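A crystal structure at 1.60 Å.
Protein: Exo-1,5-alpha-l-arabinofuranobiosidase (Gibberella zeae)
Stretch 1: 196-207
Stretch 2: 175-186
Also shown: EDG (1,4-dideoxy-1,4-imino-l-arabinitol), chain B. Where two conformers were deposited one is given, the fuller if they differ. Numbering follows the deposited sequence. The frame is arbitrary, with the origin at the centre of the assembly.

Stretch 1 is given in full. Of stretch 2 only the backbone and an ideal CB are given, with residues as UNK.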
# COMPACT_ATOMS: atom_id res chain seq x y z
N LYS A 196 -10.12 0.50 -19.91
CA LYS A 196 -10.86 -0.69 -19.51
C LYS A 196 -10.11 -1.41 -18.37
O LYS A 196 -8.88 -1.44 -18.33
CB LYS A 196 -10.92 -1.57 -20.76
CG LYS A 196 -11.65 -2.85 -20.72
CD LYS A 196 -11.66 -3.36 -22.19
CE LYS A 196 -11.50 -4.86 -22.34
NZ LYS A 196 -11.10 -5.20 -23.76
N VAL A 197 -10.86 -1.99 -17.45
CA VAL A 197 -10.27 -2.85 -16.40
C VAL A 197 -9.54 -4.04 -17.00
O VAL A 197 -10.08 -4.74 -17.89
CB VAL A 197 -11.34 -3.30 -15.43
CG1 VAL A 197 -10.78 -4.28 -14.37
CG2 VAL A 197 -11.97 -2.09 -14.72
N VAL A 198 -8.32 -4.28 -16.51
CA VAL A 198 -7.50 -5.44 -16.90
C VAL A 198 -7.27 -6.31 -15.66
O VAL A 198 -6.82 -5.80 -14.62
CB VAL A 198 -6.16 -5.02 -17.46
CG1 VAL A 198 -5.23 -6.22 -17.83
CG2 VAL A 198 -6.34 -4.05 -18.69
N ASP A 199 -7.55 -7.61 -15.76
CA ASP A 199 -7.31 -8.52 -14.63
C ASP A 199 -5.82 -8.77 -14.43
O ASP A 199 -5.05 -8.97 -15.42
CB ASP A 199 -8.00 -9.85 -14.87
CG ASP A 199 -9.53 -9.75 -14.78
OD1 ASP A 199 -10.07 -8.71 -14.33
OD2 ASP A 199 -10.22 -10.66 -15.31
N ASP A 200 -5.39 -8.75 -13.16
CA ASP A 200 -4.02 -8.97 -12.75
C ASP A 200 -3.79 -10.35 -12.10
O ASP A 200 -2.69 -10.89 -12.21
CB ASP A 200 -3.55 -7.89 -11.77
CG ASP A 200 -3.47 -6.52 -12.39
OD1 ASP A 200 -3.07 -6.42 -13.56
OD2 ASP A 200 -3.81 -5.55 -11.66
N THR A 201 -4.79 -10.83 -11.36
CA THR A 201 -4.69 -12.09 -10.62
C THR A 201 -6.09 -12.47 -10.21
O THR A 201 -6.84 -11.66 -9.66
CB THR A 201 -3.75 -11.96 -9.37
OG1 THR A 201 -2.39 -12.11 -9.76
CG2 THR A 201 -4.06 -13.02 -8.31
N LYS A 202 -6.48 -13.70 -10.51
CA LYS A 202 -7.77 -14.23 -10.14
C LYS A 202 -7.70 -15.74 -10.06
O LYS A 202 -6.86 -16.36 -10.69
CB LYS A 202 -8.86 -13.84 -11.13
CG LYS A 202 -8.67 -14.35 -12.54
CD LYS A 202 -9.63 -13.62 -13.48
CE LYS A 202 -9.45 -14.08 -14.91
NZ LYS A 202 -10.35 -13.28 -15.78
N TYR A 203 -8.58 -16.33 -9.26
CA TYR A 203 -8.56 -17.75 -8.96
C TYR A 203 -9.93 -18.40 -9.21
O TYR A 203 -10.94 -17.86 -8.88
CB TYR A 203 -8.08 -17.97 -7.52
CG TYR A 203 -6.61 -17.68 -7.38
CD1 TYR A 203 -5.63 -18.60 -7.76
CD2 TYR A 203 -6.16 -16.44 -6.93
CE1 TYR A 203 -4.31 -18.31 -7.66
CE2 TYR A 203 -4.83 -16.15 -6.84
CZ TYR A 203 -3.87 -17.09 -7.20
OH TYR A 203 -2.53 -16.81 -7.15
N ALA A 204 -9.90 -19.58 -9.80
CA ALA A 204 -11.09 -20.35 -10.15
C ALA A 204 -11.99 -20.72 -8.97
O ALA A 204 -13.23 -20.80 -9.13
CB ALA A 204 -10.64 -21.66 -10.88
N ASN A 205 -11.39 -20.95 -7.81
CA ASN A 205 -12.16 -21.13 -6.58
C ASN A 205 -12.85 -19.82 -6.22
O ASN A 205 -12.17 -18.82 -5.92
CB ASN A 205 -11.28 -21.61 -5.43
CG ASN A 205 -12.09 -21.93 -4.17
OD1 ASN A 205 -12.94 -21.15 -3.76
ND2 ASN A 205 -11.79 -23.06 -3.53
N TYR A 206 -14.19 -19.83 -6.25
CA TYR A 206 -14.99 -18.62 -6.04
C TYR A 206 -14.58 -17.94 -4.74
O TYR A 206 -14.54 -16.70 -4.66
CB TYR A 206 -16.49 -18.93 -5.96
CG TYR A 206 -17.26 -17.71 -5.63
CD1 TYR A 206 -17.59 -16.78 -6.61
CD2 TYR A 206 -17.63 -17.43 -4.32
CE1 TYR A 206 -18.24 -15.61 -6.29
CE2 TYR A 206 -18.32 -16.30 -4.03
CZ TYR A 206 -18.61 -15.38 -4.99
OH TYR A 206 -19.27 -14.22 -4.66
N TYR A 207 -14.36 -18.73 -3.70
CA TYR A 207 -14.15 -18.15 -2.38
C TYR A 207 -12.75 -17.58 -2.14
O TYR A 207 -12.53 -16.95 -1.13
CB TYR A 207 -14.54 -19.17 -1.31
CG TYR A 207 -16.04 -19.34 -1.30
CD1 TYR A 207 -16.86 -18.32 -0.83
CD2 TYR A 207 -16.63 -20.48 -1.81
CE1 TYR A 207 -18.22 -18.43 -0.84
CE2 TYR A 207 -18.00 -20.60 -1.83
CZ TYR A 207 -18.77 -19.58 -1.34
OH TYR A 207 -20.15 -19.71 -1.38
N UNK A 175 -16.89 -8.65 -9.95
CA UNK A 175 -17.16 -9.90 -10.70
C UNK A 175 -17.72 -10.91 -9.68
O UNK A 175 -17.14 -11.96 -9.42
CB UNK A 175 -15.90 -10.44 -11.39
N UNK A 176 -18.82 -10.53 -9.06
CA UNK A 176 -19.28 -11.12 -7.80
C UNK A 176 -19.95 -12.47 -7.93
O UNK A 176 -20.23 -13.09 -6.90
CB UNK A 176 -20.26 -10.16 -7.12
N UNK A 177 -20.18 -12.91 -9.16
CA UNK A 177 -20.68 -14.26 -9.41
C UNK A 177 -19.58 -15.26 -9.75
O UNK A 177 -19.86 -16.44 -9.83
CB UNK A 177 -21.70 -14.23 -10.55
N UNK A 178 -18.33 -14.80 -9.93
CA UNK A 178 -17.24 -15.62 -10.37
C UNK A 178 -16.01 -15.57 -9.45
O UNK A 178 -15.31 -16.55 -9.29
CB UNK A 178 -16.85 -15.20 -11.79
N UNK A 179 -15.76 -14.42 -8.82
CA UNK A 179 -14.66 -14.29 -7.87
C UNK A 179 -15.06 -13.45 -6.67
O UNK A 179 -15.40 -12.30 -6.82
CB UNK A 179 -13.44 -13.68 -8.55
N UNK A 180 -15.01 -14.04 -5.47
CA UNK A 180 -15.32 -13.29 -4.25
C UNK A 180 -14.54 -11.96 -4.25
O UNK A 180 -15.10 -10.87 -3.95
CB UNK A 180 -14.98 -14.12 -3.01
N UNK A 181 -13.27 -12.04 -4.62
CA UNK A 181 -12.50 -10.85 -4.97
C UNK A 181 -11.45 -11.28 -6.00
O UNK A 181 -11.00 -12.44 -6.02
CB UNK A 181 -11.85 -10.21 -3.74
N UNK A 182 -11.06 -10.33 -6.86
CA UNK A 182 -9.93 -10.50 -7.76
C UNK A 182 -9.12 -9.20 -7.74
O UNK A 182 -9.51 -8.23 -7.10
CB UNK A 182 -10.39 -10.85 -9.18
N UNK A 183 -7.98 -9.20 -8.43
CA UNK A 183 -7.03 -8.09 -8.49
C UNK A 183 -6.98 -7.61 -9.93
O UNK A 183 -6.92 -8.41 -10.86
CB UNK A 183 -5.64 -8.50 -7.99
N UNK A 184 -7.06 -6.29 -10.10
CA UNK A 184 -7.20 -5.65 -11.40
C UNK A 184 -6.45 -4.36 -11.47
O UNK A 184 -5.99 -3.85 -10.45
CB UNK A 184 -8.67 -5.40 -11.72
N UNK A 185 -6.32 -3.79 -12.68
CA UNK A 185 -5.75 -2.45 -12.84
C UNK A 185 -6.46 -1.69 -13.94
O UNK A 185 -7.15 -2.27 -14.79
CB UNK A 185 -4.25 -2.53 -13.14
N UNK A 186 -6.27 -0.37 -13.90
CA UNK A 186 -6.59 0.49 -15.02
C UNK A 186 -5.39 1.39 -15.28
O UNK A 186 -4.59 1.65 -14.37
CB UNK A 186 -7.85 1.31 -14.75
O2' EDG B . -8.17 -7.02 -0.26
C2' EDG B . -9.05 -7.31 0.87
C1' EDG B . -8.27 -7.19 2.16
N4' EDG B . -8.85 -6.03 2.85
C3' EDG B . -10.24 -6.35 0.98
O3' EDG B . -11.51 -6.93 0.61
C4' EDG B . -10.25 -5.95 2.47
C5' EDG B . -10.88 -4.61 2.78
O5' EDG B . -11.04 -4.55 4.19

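Position 175 points its CB toward stretch 1, but nothing there lies within 5.5 Å. It is Asp175, whose backbone O accepts from the N atoms of 178 and 179, closing a turn. At 176 the CB points away and many residues would fit; the backbone O matters more, accepting from Tyr206 OH at 2.7 Å. The residue is Asn176. Positions 177 and 178 also point away, which suits small or polar side chains; they are Ala177 and Thr178, and a water joins Thr178 O to Ala204 O.

At 179 the CB points away, yet the ideal CB of 179 lies 4.9 Å from Tyr203 O and 5.3 Å from Lys202 CB. A donor able to turn back would suit, such as histidine, asparagine or glutamine. His179 (chi1 m) does so: its ND1 makes a weak hydrogen bond to Tyr203 O (2.8 Å), while Lys202 CB packs over the ring face.

Position 180 is tight, its ideal CB only 3.1 Å from Tyr206 O, which favours a small side chain. Ser180 fits, and its backbone N donates to Tyr206 O at 2.8 Å. At 181 the CB points away from stretch 1, and a long polar residue could reach the inhibitor. Gln181 binds two of the ligand's three hydroxyls: EDG O3' donates to its OE1 (2.8 Å), and its NE2 donates to EDG O2' (2.9 Å).

At 182 the CB points toward stretch 1, beside Lys202 CB, and the carboxylate of Asp199 calls for a long cation, lysine or arginine. Lys182, extended beyond a p chi1, places NZ 3.0 Å from Asp199 OD1 in a salt bridge and forms another with Asp175.

Position 183 shares a sheet face with Thr201, and an aliphatic residue would suit. Leu183 brings CD1 to 4.1 Å from Thr201 CB. At the bulge Leu183 O accepts from both Asp200 N (2.8 Å) and Thr201 N (3.3 Å).

On the face that carries Asp199, the ideal CB of 184 lies 3.6 Å from Val197 CG1; a compact apolar residue, valine or isoleucine, is expected. It is Val184, whose CB lies 3.5 Å from Val197 CG1, an apolar contact.

At 185 the ideal CB is 3.4 Å from Asp200 OD2, with Val198 on the same face. A donor with an apolar surface, such as histidine, answers both. His185 (chi1 p) donates from ND1 to Asp200 OD1 at 2.6 Å and lays its ring face against Val198 CB.

The CB of 186 points sideways, 5.1 Å from Val197 CA, leaving room for a medium or long chain. Gln186 packs its CD 3.8 Å from Val197 CG2.

Stretch 2 (175-186) DNATHSQKLVHQ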
# COMPACT_ATOMS: atom_id res chain seq x y z
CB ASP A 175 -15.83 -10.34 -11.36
CG ASP A 175 -15.97 -11.36 -12.45
OD1 ASP A 175 -14.87 -11.73 -12.98
OD2 ASP A 175 -17.11 -11.76 -12.80
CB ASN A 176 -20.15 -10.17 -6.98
CG ASN A 176 -21.46 -9.80 -7.70
OD1 ASN A 176 -21.51 -9.76 -8.91
ND2 ASN A 176 -22.52 -9.56 -6.93
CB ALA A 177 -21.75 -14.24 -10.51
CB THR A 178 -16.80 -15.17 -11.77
OG1 THR A 178 -17.96 -15.06 -12.62
CG2 THR A 178 -15.84 -16.18 -12.39
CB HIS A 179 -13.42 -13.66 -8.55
CG HIS A 179 -13.00 -14.37 -9.79
ND1 HIS A 179 -12.27 -15.55 -9.77
CD2 HIS A 179 -13.17 -14.05 -11.09
CE1 HIS A 179 -12.06 -15.94 -11.02
NE2 HIS A 179 -12.58 -15.04 -11.84
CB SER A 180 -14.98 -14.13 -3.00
OG SER A 180 -15.27 -13.44 -1.81
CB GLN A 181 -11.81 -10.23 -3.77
CG GLN A 181 -11.24 -8.83 -4.01
CD GLN A 181 -10.73 -8.17 -2.75
OE1 GLN A 181 -11.46 -7.45 -2.09
NE2 GLN A 181 -9.48 -8.49 -2.34
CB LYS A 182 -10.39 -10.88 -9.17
CG LYS A 182 -11.22 -9.82 -9.87
CD LYS A 182 -11.62 -10.22 -11.30
CE LYS A 182 -12.34 -9.14 -12.06
NZ LYS A 182 -12.72 -9.69 -13.45
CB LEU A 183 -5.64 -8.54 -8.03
CG LEU A 183 -5.58 -8.84 -6.54
CD1 LEU A 183 -4.27 -9.50 -6.16
CD2 LEU A 183 -5.77 -7.53 -5.74
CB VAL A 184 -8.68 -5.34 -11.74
CG1 VAL A 184 -9.60 -6.55 -11.60
CG2 VAL A 184 -9.24 -4.21 -10.85
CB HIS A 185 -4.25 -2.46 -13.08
CG HIS A 185 -3.83 -2.86 -14.46
ND1 HIS A 185 -3.36 -4.13 -14.77
CD2 HIS A 185 -3.74 -2.14 -15.61
CE1 HIS A 185 -3.04 -4.17 -16.06
NE2 HIS A 185 -3.29 -2.98 -16.60
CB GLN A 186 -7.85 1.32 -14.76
CG GLN A 186 -9.13 0.48 -14.70
CD GLN A 186 -10.35 1.28 -14.30
OE1 GLN A 186 -10.83 1.20 -13.18
NE2 GLN A 186 -10.85 2.08 -15.25
O HOH W 1 -14.78 -19.03 -10.43
O HOH W 2 -12.08 -16.07 -6.42
O HOH W 3 -12.75 -15.03 -14.76
O HOH W 4 -14.83 -15.52 -0.08
O HOH W 5 -9.97 -14.57 -7.45
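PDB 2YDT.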